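Neuraminidase (Bacteroides thetaiotaomicron, PDB 5MUL) is a beta-propeller glycoside hydrolase, probably a rhamnosidase, that binds glucuronic acid in a pocket of the propeller. Local coordinates at residues Gly61-Gly66 against Val105-His110; Ile95-Asp98 against Tyr102-Val105; Glu145-Thr150 against Leu155-Ser160. All blocks are in the same frame, centred on the assembly; numbering follows the deposited sequence. Where two conformers were deposited one is given.

All three contacts lie within the beta-propeller and are largely buried, but their chemistry differs. Interaction 1 joins strands of two different sheets purely through aliphatic and aromatic carbon, whereas interactions 2 and 3 are antiparallel hairpins held by backbone hydrogen bonds with side chains packed above and below. Interactions 1 and 2 share V105 and strand 103-108, and L65 of interaction 1 packs on L103 and I95 of interaction 2. The opposite face of that hairpin meets interaction 3, where the F146 side chain lies against M96 and the backbone of H104 and V105. Of the three, interaction 3 reaches the bound glucuronic acid directly; interaction 2 comes near it through M96.

Interaction 1 of 3, residues Gly61-Gly66 against Val105-His110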
loop_
_atom_site.group_PDB
_atom_site.type_symbol
_atom_site.label_atom_id
_atom_site.label_comp_id
_atom_site.label_asym_id
_atom_site.label_seq_id
_atom_site.Cartn_x
_atom_site.Cartn_y
_atom_site.Cartn_z
ATOM N N GLY A 61 19.285 5.617 13.290
ATOM C CA GLY A 61 18.947 4.389 12.577
ATOM C C GLY A 61 18.095 3.399 13.357
ATOM O O GLY A 61 17.875 2.285 12.884
ATOM N N TYR A 62 17.620 3.785 14.540
ATOM C CA TYR A 62 16.824 2.876 15.360
ATOM C C TYR A 62 15.396 2.892 14.884
ATOM O O TYR A 62 14.874 3.949 14.530
ATOM C CB TYR A 62 16.850 3.261 16.832
ATOM C CG TYR A 62 18.177 2.958 17.463
ATOM C CD1 TYR A 62 19.207 3.895 17.419
ATOM C CD2 TYR A 62 18.423 1.726 18.064
ATOM C CE1 TYR A 62 20.446 3.628 17.981
ATOM C CE2 TYR A 62 19.661 1.445 18.629
ATOM C CZ TYR A 62 20.669 2.403 18.579
ATOM O OH TYR A 62 21.902 2.148 19.136
ATOM N N LEU A 63 14.801 1.705 14.864
ATOM C CA LEU A 63 13.379 1.563 14.585
ATOM C C LEU A 63 12.644 2.128 15.798
ATOM O O LEU A 63 12.851 1.692 16.924
ATOM C CB LEU A 63 13.048 0.088 14.358
ATOM C CG LEU A 63 11.673 -0.262 13.790
ATOM C CD1 LEU A 63 11.700 -1.656 13.191
ATOM C CD2 LEU A 63 10.605 -0.159 14.863
ATOM N N VAL A 64 11.790 3.124 15.553
ATOM C CA VAL A 64 10.944 3.735 16.576
ATOM C C VAL A 64 9.487 3.375 16.326
ATOM O O VAL A 64 9.040 3.356 15.159
ATOM C CB VAL A 64 11.072 5.271 16.519
ATOM C CG1 VAL A 64 10.121 5.946 17.489
ATOM C CG2 VAL A 64 12.508 5.683 16.803
ATOM N N LEU A 65 8.780 3.029 17.391
ATOM C CA LEU A 65 7.333 2.830 17.382
ATOM C C LEU A 65 6.718 3.907 18.237
ATOM O O LEU A 65 7.200 4.160 19.345
ATOM C CB LEU A 65 6.958 1.457 17.914
ATOM C CG LEU A 65 7.483 0.273 17.116
ATOM C CD1 LEU A 65 7.174 -1.044 17.807
ATOM C CD2 LEU A 65 6.879 0.280 15.722
ATOM N N GLY A 66 5.641 4.521 17.746
ATOM C CA GLY A 66 4.980 5.593 18.473
ATOM C C GLY A 66 3.494 5.469 18.421
ATOM O O GLY A 66 2.951 4.778 17.577
ATOM N N VAL A 105 4.917 -6.279 13.933
ATOM C CA VAL A 105 5.898 -5.451 13.264
ATOM C C VAL A 105 6.816 -6.332 12.441
ATOM O O VAL A 105 7.306 -7.365 12.924
ATOM C CB VAL A 105 6.742 -4.635 14.283
ATOM C CG1 VAL A 105 7.774 -3.783 13.576
ATOM C CG2 VAL A 105 5.841 -3.784 15.156
ATOM N N SER A 106 7.056 -5.946 11.189
ATOM C CA SER A 106 8.031 -6.615 10.351
ATOM C C SER A 106 8.828 -5.569 9.610
ATOM O O SER A 106 8.321 -4.551 9.202
ATOM C CB SER A 106 7.341 -7.568 9.365
ATOM O OG SER A 106 8.292 -8.270 8.587
ATOM N N PHE A 107 10.116 -5.820 9.448
ATOM C CA PHE A 107 10.993 -4.887 8.768
ATOM C C PHE A 107 11.979 -5.632 7.889
ATOM O O PHE A 107 12.333 -6.768 8.163
ATOM C CB PHE A 107 11.720 -3.931 9.756
ATOM C CG PHE A 107 12.463 -4.618 10.869
ATOM C CD1 PHE A 107 11.822 -4.932 12.064
ATOM C CD2 PHE A 107 13.818 -4.926 10.731
ATOM C CE1 PHE A 107 12.517 -5.546 13.116
ATOM C CE2 PHE A 107 14.511 -5.541 11.777
ATOM C CZ PHE A 107 13.855 -5.837 12.961
ATOM N N ASP A 108 12.382 -4.963 6.829
ATOM C CA ASP A 108 13.236 -5.517 5.774
ATOM C C ASP A 108 14.401 -4.553 5.677
ATOM O O ASP A 108 14.236 -3.388 5.271
ATOM C CB ASP A 108 12.389 -5.596 4.482
ATOM C CG ASP A 108 13.174 -5.764 3.211
ATOM O OD1 ASP A 108 14.392 -6.075 3.245
ATOM O OD2 ASP A 108 12.547 -5.541 2.141
ATOM N N HIS A 109 15.570 -5.036 6.101
ATOM C CA HIS A 109 16.831 -4.313 5.930
ATOM C C HIS A 109 17.653 -5.012 4.838
ATOM O O HIS A 109 17.743 -4.506 3.718
ATOM C CB HIS A 109 17.590 -4.229 7.259
ATOM N N HIS A 110 18.189 -6.193 5.157
ATOM C CA HIS A 110 19.089 -6.938 4.248
ATOM C C HIS A 110 18.377 -7.779 3.187
ATOM O O HIS A 110 19.005 -8.229 2.222
ATOM C CB HIS A 110 20.020 -7.854 5.063
#
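L63 and F107 meet through a single methyl: L63 CD1 lies 3.5 Å from F107 CD1 and 3.8 Å from F107 CG, set at a slant against the CG-CD1-CE1 side of the ring and centred on CD1. L63 has a second conformer, so this fit belongs to one of its two positions and is less certain for the other. The same methyl looks toward V105, but more loosely, with L63 CD1 4.5 Å from V105 CG1. One step along, L65 CD1 touches V105 CG2 at 4.0 Å, the two side chains lying alongside and running opposite ways.

The strands behind these side chains are not neighbours in one sheet. Strand 62-69 belongs to the sheet of strands 45-48, 51-57, 62-69 and 76-80, strand 103-108 to the next one along the chain. The axes of their short segments approach to 10.6 Å and run roughly antiparallel, at 151°. This is the face-to-face packing of successive propeller blades, with L63, L65, V105 and F107, alternate residues of each strand, meeting between the sheets.

Position is set by the torsions and the second shell. CG of F107 sits between the backbone N and the carbonyl carbon (chi1 53°), which brings the ring beside L63; Y82 meets that ring at a slant and Y57 touches it from strand 51-57. L63 is hydrogen-bonded through its backbone to T80 and Y82, while L65 also packs on S55, T80 and L127.

Interaction 2 of 3, residues Ile95-Asp98 against Tyr102-Val105; sequences IMVD and YLHV
I95-V97 and L103-V105 pair as the two arms of an antiparallel beta hairpin at one edge of a three-stranded propeller sheet, 92-97 being the edge strand, and D98 and Y102 close it at the turn. M96 and H104 form the hydrogen-bonded pair: H104 N reaches M96 O at 2.8 Å, almost straight (176°), and M96 N returns a bond to H104 O at 3.0 Å in the carbonyl plane.

On one face of the sheet the side chains are aliphatic. L103 CD1 sits 3.7 Å from V97 CG2 and 4.0 Å from I95 CB, reaching across because CG of L103 is turned opposite its backbone N (chi1 -171°). The side chains of I95 and V105 extend in the same direction next to each other, with I95 CG2 3.9 Å from V105 CG2. Y53 of strand 51-57 covers I95, V97 and L103. On the other face H104 and M96 meet L154, and the M96 side chain lies about 4 Å from the side chain of E389, a glucuronate-binding residue.

At the turn a side chain joins the backbone bonding. D98 N donates to Y102 O at 2.9 Å, and Y102 N answers to D98 OD1 at 3.1 Å, arriving from above the carboxylate plane. D98 OD1 also accepts from E100 N, which makes an Asx turn. H104 ND1 adds a weak bond to Y102 O. An alanine in place of D98 would probably leave the amides of Y102 and E100 without their acceptor and let the turn move more freely.

Two amides thus grip one carboxylate oxygen, which pins the rotation of D98 and is likely to offset part of its negative charge.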
loop_
_atom_site.group_PDB
_atom_site.type_symbol
_atom_site.label_atom_id
_atom_site.label_comp_id
_atom_site.label_asym_id
_atom_site.label_seq_id
_atom_site.Cartn_x
_atom_site.Cartn_y
_atom_site.Cartn_z
ATOM N N ILE A 95 3.587 -2.337 9.996
ATOM C CA ILE A 95 2.960 -2.587 11.276
ATOM C C ILE A 95 1.457 -2.766 11.121
ATOM O O ILE A 95 0.852 -2.231 10.173
ATOM C CB ILE A 95 3.278 -1.475 12.315
ATOM C CG1 ILE A 95 2.494 -0.191 12.046
ATOM C CG2 ILE A 95 4.765 -1.213 12.387
ATOM C CD1 ILE A 95 2.702 0.941 13.044
ATOM N N MET A 96 0.856 -3.500 12.064
ATOM C CA MET A 96 -0.599 -3.651 12.107
ATOM C C MET A 96 -0.972 -4.070 13.510
ATOM O O MET A 96 -0.204 -4.760 14.175
ATOM C CB MET A 96 -1.097 -4.686 11.105
ATOM C CG MET A 96 -2.594 -4.771 10.920
ATOM S SD MET A 96 -3.420 -3.238 10.495
ATOM C CE MET A 96 -2.510 -2.653 9.121
ATOM N N VAL A 97 -2.152 -3.695 13.944
ATOM C CA VAL A 97 -2.649 -4.100 15.256
ATOM C C VAL A 97 -3.718 -5.146 15.042
ATOM O O VAL A 97 -4.562 -4.970 14.163
ATOM C CB VAL A 97 -3.213 -2.886 16.026
ATOM C CG1 VAL A 97 -3.713 -3.315 17.394
ATOM C CG2 VAL A 97 -2.183 -1.776 16.158
ATOM N N ASP A 98 -3.672 -6.229 15.820
ATOM C CA ASP A 98 -4.685 -7.288 15.756
ATOM C C ASP A 98 -5.916 -6.994 16.620
ATOM O O ASP A 98 -5.964 -5.966 17.291
ATOM C CB ASP A 98 -4.063 -8.665 16.037
ATOM C CG ASP A 98 -3.640 -8.876 17.476
ATOM O OD1 ASP A 98 -4.205 -8.245 18.379
ATOM O OD2 ASP A 98 -2.772 -9.727 17.679
ATOM N N TYR A 102 -2.606 -6.221 20.052
ATOM C CA TYR A 102 -1.177 -6.432 19.909
ATOM C C TYR A 102 -0.676 -5.797 18.610
ATOM O O TYR A 102 -1.325 -5.938 17.538
ATOM C CB TYR A 102 -0.794 -7.904 19.893
ATOM C CG TYR A 102 -0.869 -8.597 21.227
ATOM C CD1 TYR A 102 -2.042 -9.219 21.641
ATOM C CD2 TYR A 102 0.233 -8.663 22.046
ATOM C CE1 TYR A 102 -2.111 -9.875 22.867
ATOM C CE2 TYR A 102 0.183 -9.322 23.269
ATOM C CZ TYR A 102 -0.987 -9.922 23.663
ATOM O OH TYR A 102 -1.025 -10.560 24.887
ATOM N N LEU A 103 0.477 -5.152 18.685
ATOM C CA LEU A 103 1.133 -4.587 17.505
ATOM C C LEU A 103 2.034 -5.662 16.930
ATOM O O LEU A 103 2.838 -6.252 17.643
ATOM C CB LEU A 103 1.953 -3.355 17.905
ATOM C CG LEU A 103 2.539 -2.527 16.789
ATOM C CD1 LEU A 103 1.494 -1.846 15.920
ATOM C CD2 LEU A 103 3.454 -1.500 17.451
ATOM N N HIS A 104 1.901 -5.933 15.634
ATOM C CA HIS A 104 2.759 -6.852 14.879
ATOM C C HIS A 104 3.620 -5.985 13.984
ATOM O O HIS A 104 3.135 -5.051 13.340
ATOM C CB HIS A 104 1.868 -7.740 14.033
ATOM C CG HIS A 104 1.104 -8.743 14.819
ATOM N ND1 HIS A 104 -0.006 -8.475 15.596
ATOM C CD2 HIS A 104 1.289 -10.078 14.865
ATOM C CE1 HIS A 104 -0.443 -9.622 16.102
ATOM N NE2 HIS A 104 0.325 -10.602 15.671
ATOM N N VAL A 105 4.917 -6.279 13.933
ATOM C CA VAL A 105 5.898 -5.451 13.264
ATOM C C VAL A 105 6.816 -6.332 12.441
ATOM O O VAL A 105 7.306 -7.365 12.924
ATOM C CB VAL A 105 6.742 -4.635 14.283
ATOM C CG1 VAL A 105 7.774 -3.783 13.576
ATOM C CG2 VAL A 105 5.841 -3.784 15.156
#

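Interaction 3 of 3, residues Glu145-Thr150 against Leu155-Ser160. With BDP (beta-D-glucopyranuronic acid), chain B.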
loop_
_atom_site.group_PDB
_atom_site.type_symbol
_atom_site.label_atom_id
_atom_site.label_comp_id
_atom_site.label_asym_id
_atom_site.label_seq_id
_atom_site.Cartn_x
_atom_site.Cartn_y
_atom_site.Cartn_z
ATOM N N GLU A 145 4.258 -6.934 4.299
ATOM C CA GLU A 145 3.043 -6.108 4.351
ATOM C C GLU A 145 2.015 -6.811 5.218
ATOM O O GLU A 145 1.700 -7.966 4.948
ATOM C CB GLU A 145 2.411 -5.930 2.957
ATOM C CG GLU A 145 3.300 -5.431 1.804
ATOM C CD GLU A 145 2.836 -5.737 0.351
ATOM O OE1 GLU A 145 1.773 -6.347 0.059
ATOM O OE2 GLU A 145 3.580 -5.357 -0.570
ATOM N N PHE A 146 1.428 -6.132 6.206
ATOM C CA PHE A 146 0.281 -6.629 6.950
ATOM C C PHE A 146 -1.018 -6.011 6.476
ATOM O O PHE A 146 -1.048 -4.864 6.056
ATOM C CB PHE A 146 0.381 -6.291 8.429
ATOM C CG PHE A 146 1.506 -6.985 9.160
ATOM C CD1 PHE A 146 1.382 -8.276 9.642
ATOM C CD2 PHE A 146 2.695 -6.310 9.422
ATOM C CE1 PHE A 146 2.389 -8.887 10.338
ATOM C CE2 PHE A 146 3.714 -6.926 10.124
ATOM C CZ PHE A 146 3.563 -8.217 10.581
ATOM N N TYR A 147 -2.096 -6.755 6.659
ATOM C CA TYR A 147 -3.444 -6.267 6.407
ATOM C C TYR A 147 -4.337 -6.825 7.487
ATOM O O TYR A 147 -4.124 -7.947 7.939
ATOM C CB TYR A 147 -3.983 -6.736 5.039
ATOM C CG TYR A 147 -3.053 -6.413 3.903
ATOM C CD1 TYR A 147 -1.985 -7.258 3.589
ATOM C CD2 TYR A 147 -3.179 -5.235 3.195
ATOM C CE1 TYR A 147 -1.107 -6.913 2.572
ATOM C CE2 TYR A 147 -2.302 -4.907 2.196
ATOM C CZ TYR A 147 -1.287 -5.757 1.903
ATOM O OH TYR A 147 -0.403 -5.403 0.869
ATOM N N PRO A 148 -5.395 -6.111 7.881
ATOM C CA PRO A 148 -6.378 -6.678 8.792
ATOM C C PRO A 148 -7.338 -7.613 8.055
ATOM O O PRO A 148 -7.508 -7.480 6.843
ATOM C CB PRO A 148 -7.160 -5.446 9.216
ATOM C CG PRO A 148 -7.175 -4.611 7.986
ATOM C CD PRO A 148 -5.800 -4.772 7.406
ATOM N N LEU A 149 -7.903 -8.583 8.756
ATOM C CA LEU A 149 -8.960 -9.436 8.240
ATOM C C LEU A 149 -10.128 -9.346 9.215
ATOM O O LEU A 149 -9.977 -8.851 10.327
ATOM C CB LEU A 149 -8.493 -10.888 8.115
ATOM C CG LEU A 149 -7.359 -11.168 7.116
ATOM C CD1 LEU A 149 -6.917 -12.624 7.222
ATOM C CD2 LEU A 149 -7.768 -10.840 5.686
ATOM N N THR A 150 -11.245 -9.928 8.838
ATOM C CA THR A 150 -12.420 -9.911 9.684
ATOM C C THR A 150 -12.154 -10.495 11.046
ATOM O O THR A 150 -11.359 -11.448 11.205
ATOM C CB THR A 150 -13.535 -10.738 9.057
ATOM O OG1 THR A 150 -13.071 -12.068 8.805
ATOM C CG2 THR A 150 -14.018 -10.064 7.803
ATOM N N LEU A 155 -3.615 -10.670 7.878
ATOM C CA LEU A 155 -2.967 -11.242 6.699
ATOM C C LEU A 155 -1.553 -10.695 6.655
ATOM O O LEU A 155 -1.305 -9.549 7.038
ATOM C CB LEU A 155 -3.717 -10.790 5.440
ATOM C CG LEU A 155 -3.494 -11.654 4.180
ATOM C CD1 LEU A 155 -4.172 -13.009 4.337
ATOM C CD2 LEU A 155 -3.984 -10.918 2.953
ATOM N N PHE A 156 -0.608 -11.501 6.166
ATOM C CA PHE A 156 0.757 -11.049 5.916
ATOM C C PHE A 156 1.143 -11.485 4.534
ATOM O O PHE A 156 0.918 -12.655 4.182
ATOM C CB PHE A 156 1.722 -11.640 6.942
ATOM C CG PHE A 156 3.153 -11.168 6.820
ATOM C CD1 PHE A 156 3.502 -9.864 7.156
ATOM C CD2 PHE A 156 4.147 -12.034 6.416
ATOM C CE1 PHE A 156 4.811 -9.441 7.115
ATOM C CE2 PHE A 156 5.464 -11.611 6.384
ATOM C CZ PHE A 156 5.794 -10.339 6.733
ATOM N N VAL A 157 1.677 -10.585 3.737
ATOM C CA VAL A 157 2.158 -10.898 2.400
ATOM C C VAL A 157 3.588 -10.449 2.339
ATOM O O VAL A 157 3.935 -9.390 2.858
ATOM C CB VAL A 157 1.338 -10.193 1.335
ATOM C CG1 VAL A 157 1.955 -10.382 -0.047
ATOM C CG2 VAL A 157 -0.079 -10.710 1.357
ATOM N N TYR A 158 4.453 -11.230 1.704
ATOM C CA TYR A 158 5.856 -10.825 1.484
ATOM C C TYR A 158 6.329 -11.361 0.146
ATOM O O TYR A 158 5.699 -12.243 -0.454
ATOM C CB TYR A 158 6.754 -11.282 2.628
ATOM C CG TYR A 158 6.884 -12.768 2.852
ATOM C CD1 TYR A 158 5.928 -13.480 3.555
ATOM C CD2 TYR A 158 8.024 -13.470 2.419
ATOM C CE1 TYR A 158 6.087 -14.816 3.868
ATOM C CE2 TYR A 158 8.152 -14.809 2.704
ATOM C CZ TYR A 158 7.202 -15.482 3.434
ATOM O OH TYR A 158 7.340 -16.824 3.761
ATOM N N ARG A 159 7.429 -10.775 -0.306
ATOM C CA ARG A 159 8.129 -11.239 -1.499
ATOM C C ARG A 159 9.203 -12.217 -1.052
ATOM O O ARG A 159 10.174 -11.826 -0.393
ATOM C CB ARG A 159 8.735 -10.058 -2.219
ATOM C CG ARG A 159 9.527 -10.431 -3.461
ATOM C CD ARG A 159 9.957 -9.187 -4.227
ATOM N NE ARG A 159 8.796 -8.477 -4.742
ATOM C CZ ARG A 159 8.297 -8.651 -5.956
ATOM N NH1 ARG A 159 8.901 -9.441 -6.847
ATOM N NH2 ARG A 159 7.203 -7.998 -6.299
ATOM N N SER A 160 9.002 -13.490 -1.370
ATOM C CA SER A 160 10.017 -14.506 -1.079
ATOM C C SER A 160 10.955 -14.665 -2.271
ATOM O O SER A 160 10.508 -14.811 -3.404
ATOM C CB SER A 160 9.394 -15.851 -0.781
ATOM O OG SER A 160 10.439 -16.770 -0.519
HETATM C C1 BDP B . -11.506 -6.211 8.000
HETATM C C2 BDP B . -11.565 -4.711 7.749
HETATM C C3 BDP B . -10.835 -4.006 8.890
HETATM C C4 BDP B . -11.353 -4.497 10.251
HETATM C C5 BDP B . -11.245 -6.003 10.358
HETATM C C6 BDP B . -11.738 -6.515 11.683
HETATM O O2 BDP B . -10.934 -4.352 6.508
HETATM O O3 BDP B . -10.977 -2.597 8.743
HETATM O O4 BDP B . -10.580 -3.895 11.285
HETATM O O5 BDP B . -12.041 -6.536 9.305
HETATM O O6A BDP B . -12.972 -6.587 11.871
HETATM O O1 BDP B . -12.299 -6.868 7.011
HETATM O O6B BDP B . -10.901 -6.849 12.547
#
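F146 and F156 pack obliquely across a beta hairpin of strands 144-148 and 154-160, part of one propeller blade, whose connecting loop helps form the glucuronic acid pocket. Four backbone bonds zip the arms together. E145 pairs with V157 through both N-to-O bonds, and Y147 with L155 likewise; L155 N to Y147 O, at 2.8 Å, is nearly straight (170°).

The F146-F156 pair lies on one face of the sheet: F156 CD1 sits over a face of the F146 ring, offset toward the rim and 3.5 Å from F146 CE1, with the planes 48° apart; W180 and M133 pack on both rings. F156 CG lies trans to N (chi1 -177°), which carries CD1 over the F146 ring. On the other face Y147 CE1 meets V157 CG2 at 4.1 Å, and at the loop end L149 CD1 touches L155 CD1 at 4.0 Å.

Within the first strand, Y147 OH donates to E145 OE1 in a short bond of 2.5 Å, coming from above the carboxylate plane, so the tyrosine and glutamate ends are tied together along that face.

Toward the ligand, the strand end and the loop after it supply carbon and carbonyl contacts, while E389, K392, D203 and G152 hydrogen-bond the sugar. P148 CG lies 3.8 Å from BDP C3, and L149 O comes to 3.1 Å from BDP C5.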